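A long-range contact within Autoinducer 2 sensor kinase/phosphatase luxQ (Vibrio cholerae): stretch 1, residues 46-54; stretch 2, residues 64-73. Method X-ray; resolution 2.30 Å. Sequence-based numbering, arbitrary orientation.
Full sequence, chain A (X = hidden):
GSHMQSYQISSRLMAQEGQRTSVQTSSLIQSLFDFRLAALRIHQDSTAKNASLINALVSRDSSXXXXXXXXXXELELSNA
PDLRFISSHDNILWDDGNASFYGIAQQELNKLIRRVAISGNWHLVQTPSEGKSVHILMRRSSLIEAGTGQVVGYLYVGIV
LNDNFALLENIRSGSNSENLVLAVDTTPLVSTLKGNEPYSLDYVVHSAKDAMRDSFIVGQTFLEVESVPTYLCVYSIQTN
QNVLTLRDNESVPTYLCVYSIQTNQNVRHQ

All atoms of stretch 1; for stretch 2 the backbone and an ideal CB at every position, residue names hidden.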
# COMPACT_ATOMS: atom_id res chain seq x y z
N SER A 46 -5.34 7.73 -13.85
CA SER A 46 -4.91 8.17 -15.16
C SER A 46 -4.84 6.97 -16.10
O SER A 46 -5.21 7.05 -17.27
CB SER A 46 -3.53 8.83 -15.06
OG SER A 46 -3.19 9.44 -16.28
N THR A 47 -4.36 5.85 -15.58
CA THR A 47 -4.25 4.64 -16.38
C THR A 47 -5.62 4.02 -16.60
O THR A 47 -5.84 3.30 -17.57
CB THR A 47 -3.35 3.62 -15.69
OG1 THR A 47 -2.03 4.17 -15.55
CG2 THR A 47 -3.27 2.33 -16.50
N ALA A 48 -6.55 4.32 -15.70
CA ALA A 48 -7.91 3.79 -15.78
C ALA A 48 -8.62 4.36 -17.00
O ALA A 48 -9.64 3.83 -17.44
CB ALA A 48 -8.69 4.13 -14.51
N LYS A 49 -8.07 5.44 -17.55
CA LYS A 49 -8.65 6.10 -18.71
C LYS A 49 -7.83 5.93 -19.99
O LYS A 49 -8.05 6.62 -20.98
CB LYS A 49 -8.85 7.59 -18.41
CG LYS A 49 -9.89 7.83 -17.34
CD LYS A 49 -10.05 9.28 -17.00
CE LYS A 49 -11.26 9.48 -16.11
NZ LYS A 49 -11.42 10.88 -15.65
N ASN A 50 -6.88 5.00 -19.97
CA ASN A 50 -6.05 4.79 -21.14
C ASN A 50 -6.71 3.83 -22.12
O ASN A 50 -6.83 2.63 -21.84
CB ASN A 50 -4.68 4.24 -20.74
CG ASN A 50 -3.72 4.18 -21.90
OD1 ASN A 50 -4.02 3.58 -22.94
ND2 ASN A 50 -2.55 4.78 -21.74
N ALA A 51 -7.13 4.35 -23.26
CA ALA A 51 -7.78 3.55 -24.29
C ALA A 51 -7.06 2.22 -24.47
O ALA A 51 -7.69 1.16 -24.50
CB ALA A 51 -7.78 4.30 -25.61
N SER A 52 -5.73 2.27 -24.58
CA SER A 52 -4.93 1.06 -24.74
C SER A 52 -5.40 0.02 -23.72
O SER A 52 -5.72 -1.11 -24.08
CB SER A 52 -3.45 1.37 -24.52
OG SER A 52 -3.00 2.37 -25.40
N LEU A 53 -5.44 0.42 -22.46
CA LEU A 53 -5.87 -0.49 -21.41
C LEU A 53 -7.28 -0.99 -21.70
O LEU A 53 -7.53 -2.19 -21.73
CB LEU A 53 -5.86 0.20 -20.04
CG LEU A 53 -6.51 -0.59 -18.90
CD1 LEU A 53 -5.82 -1.94 -18.75
CD2 LEU A 53 -6.43 0.19 -17.60
N ILE A 54 -8.20 -0.06 -21.93
CA ILE A 54 -9.58 -0.41 -22.20
C ILE A 54 -9.76 -1.39 -23.36
O ILE A 54 -10.51 -2.36 -23.24
CB ILE A 54 -10.44 0.83 -22.47
CG1 ILE A 54 -10.44 1.75 -21.24
CG2 ILE A 54 -11.87 0.42 -22.77
CD1 ILE A 54 -11.09 1.14 -20.02
N UNK A 64 -2.78 -10.14 -23.16
CA UNK A 64 -2.33 -8.93 -23.83
C UNK A 64 -2.17 -7.79 -22.83
O UNK A 64 -1.27 -6.96 -22.96
CB UNK A 64 -3.31 -8.53 -24.94
N UNK A 65 -3.05 -7.76 -21.85
CA UNK A 65 -3.02 -6.75 -20.80
C UNK A 65 -1.65 -6.76 -20.12
O UNK A 65 -1.25 -5.78 -19.50
CB UNK A 65 -4.13 -6.99 -19.78
N UNK A 66 -0.94 -7.87 -20.26
CA UNK A 66 0.37 -8.00 -19.64
C UNK A 66 1.43 -7.00 -20.15
O UNK A 66 2.01 -6.29 -19.34
CB UNK A 66 0.88 -9.43 -19.86
N UNK A 67 1.70 -6.93 -21.46
CA UNK A 67 2.71 -5.96 -21.90
C UNK A 67 2.30 -4.54 -21.55
O UNK A 67 3.15 -3.70 -21.27
CB UNK A 67 2.94 -6.08 -23.41
N UNK A 68 1.00 -4.28 -21.57
CA UNK A 68 0.52 -2.94 -21.27
C UNK A 68 1.03 -2.41 -19.93
O UNK A 68 1.73 -1.39 -19.88
CB UNK A 68 -1.01 -2.93 -21.28
N UNK A 69 0.68 -3.09 -18.84
CA UNK A 69 1.11 -2.66 -17.52
C UNK A 69 2.62 -2.67 -17.40
O UNK A 69 3.20 -1.90 -16.64
CB UNK A 69 0.49 -3.55 -16.44
N UNK A 70 3.26 -3.55 -18.16
CA UNK A 70 4.71 -3.63 -18.13
C UNK A 70 5.24 -2.32 -18.70
O UNK A 70 6.28 -1.82 -18.28
CB UNK A 70 5.23 -4.84 -18.91
N UNK A 71 4.50 -1.75 -19.65
CA UNK A 71 4.87 -0.49 -20.28
C UNK A 71 4.67 0.68 -19.33
O UNK A 71 5.49 1.60 -19.27
CB UNK A 71 4.06 -0.27 -21.56
N UNK A 72 3.56 0.65 -18.60
CA UNK A 72 3.23 1.71 -17.65
C UNK A 72 4.33 1.81 -16.60
O UNK A 72 4.80 2.90 -16.27
CB UNK A 72 1.87 1.45 -16.99
N UNK A 73 4.74 0.66 -16.07
CA UNK A 73 5.78 0.61 -15.05
C UNK A 73 7.14 0.80 -15.69
O UNK A 73 8.03 1.41 -15.10
CB UNK A 73 5.73 -0.71 -14.28

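Stretch 1 offers mainly carbon to its partner: Thr47 CG2, Ser52 CB and the Leu53 side chain, with Asn50 OD1, Thr47 OG1 and the backbone N and O of Leu53 among the nearby polar atoms. Stretch 2 has helical backbone angles, so positions meeting this surface should recur every three to four residues.

Position 64 has its CA-to-CB bond sideways and no atom of stretch 1 within 5.5 Å of the ideal CB. Almost any residue would fit; the deposited one is Arg64, whose NH1 lies 5.4 Å from Ser52 O, its nearest approach to stretch 1.

At 65 the bond is again sideways, but the ideal CB lies 5.4 Å from Leu53 CD1. A branched or long apolar side chain could close that gap. Leu65 does so, with CD2 4.2 Å from Leu53 CD1 and 4.1 Å from Leu53 O.

Positions 66 and 67 are out of reach and unrestricted by stretch 1; they are Asp66 and Glu67.

Position 68 points toward stretch 1, and its CA is 6.8 Å from Leu53 CA. The ideal CB is 5.4 Å from Leu53 CA, leaving space for a large side chain among Thr47, Asn50, Ser52 and Leu53; leucine, methionine or an aromatic residue would suit. The residue is Phe68, with chi1 at 175° (t). Leu53 N lies over one face of the ring, while Thr47 CG2 sits at the edge, 3.7 Å from Phe68 CE2. Phe68 CZ is 3.5 Å from Leu53 CB, and Phe68 CE1 is 3.6 Å from Ser52 CB and 3.9 Å from Asn50 OD1. Phe68 has the largest covered area in the contact, 87 Å².

At 69 the bond is sideways and no atom of stretch 1 lies within 5.5 Å of the ideal CB. Only a long side chain, such as methionine or an aromatic residue, could turn back to Leu53. Phe69 brings CZ to 3.5 Å from Leu53 CD1 and CE1 to 4.3 Å from Thr47 CG2.

Positions 70 and 71 are out of reach and unrestricted; they are Ser70 and Ser71.

Position 72 points toward Thr47, with the ideal CB 5.0 Å from Thr47 OG1. Thr47 CA and the CA of position 72 are 8.1 Å apart, which favours a medium side chain such as valine, isoleucine, leucine or threonine. Val72 places CG1 3.9 Å from Thr47 OG1.

Position 73 is out of reach and unrestricted; it is Asp73. No hydrogen bond crosses between the stretches, so packing carries the contact.

Stretch 2 (64-73) RLDEFFSSVD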
# COMPACT_ATOMS: atom_id res chain seq x y z
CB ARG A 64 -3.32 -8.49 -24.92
CG ARG A 64 -2.76 -7.37 -25.79
CD ARG A 64 -3.83 -6.41 -26.28
NE ARG A 64 -4.87 -7.07 -27.07
CZ ARG A 64 -5.82 -6.42 -27.73
NH1 ARG A 64 -5.87 -5.10 -27.70
NH2 ARG A 64 -6.73 -7.10 -28.42
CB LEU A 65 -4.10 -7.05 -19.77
CG LEU A 65 -5.53 -7.20 -20.30
CD1 LEU A 65 -6.30 -8.19 -19.44
CD2 LEU A 65 -6.21 -5.84 -20.32
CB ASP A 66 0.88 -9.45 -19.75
CG ASP A 66 0.12 -10.41 -18.83
OD1 ASP A 66 -0.08 -10.06 -17.65
OD2 ASP A 66 -0.26 -11.51 -19.29
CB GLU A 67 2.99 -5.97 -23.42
CG GLU A 67 3.80 -4.68 -23.81
CD GLU A 67 4.37 -4.64 -25.22
OE1 GLU A 67 4.61 -5.71 -25.81
OE2 GLU A 67 4.63 -3.52 -25.72
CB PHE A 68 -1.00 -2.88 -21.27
CG PHE A 68 -1.54 -1.55 -20.84
CD1 PHE A 68 -1.51 -0.46 -21.69
CD2 PHE A 68 -2.02 -1.37 -19.54
CE1 PHE A 68 -1.94 0.80 -21.27
CE2 PHE A 68 -2.45 -0.12 -19.11
CZ PHE A 68 -2.41 0.97 -19.97
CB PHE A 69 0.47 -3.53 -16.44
CG PHE A 69 -0.99 -3.26 -16.24
CD1 PHE A 69 -1.40 -2.10 -15.60
CD2 PHE A 69 -1.95 -4.11 -16.76
CE1 PHE A 69 -2.76 -1.80 -15.47
CE2 PHE A 69 -3.31 -3.82 -16.64
CZ PHE A 69 -3.71 -2.66 -16.00
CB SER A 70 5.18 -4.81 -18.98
OG SER A 70 6.57 -5.01 -18.83
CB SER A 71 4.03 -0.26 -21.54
OG SER A 71 4.77 -0.57 -22.71
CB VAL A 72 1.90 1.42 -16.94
CG1 VAL A 72 1.52 2.58 -16.03
CG2 VAL A 72 0.81 1.16 -17.97
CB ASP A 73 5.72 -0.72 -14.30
CG ASP A 73 4.35 -1.02 -13.75
OD1 ASP A 73 3.67 -0.07 -13.30
OD2 ASP A 73 3.94 -2.20 -13.77
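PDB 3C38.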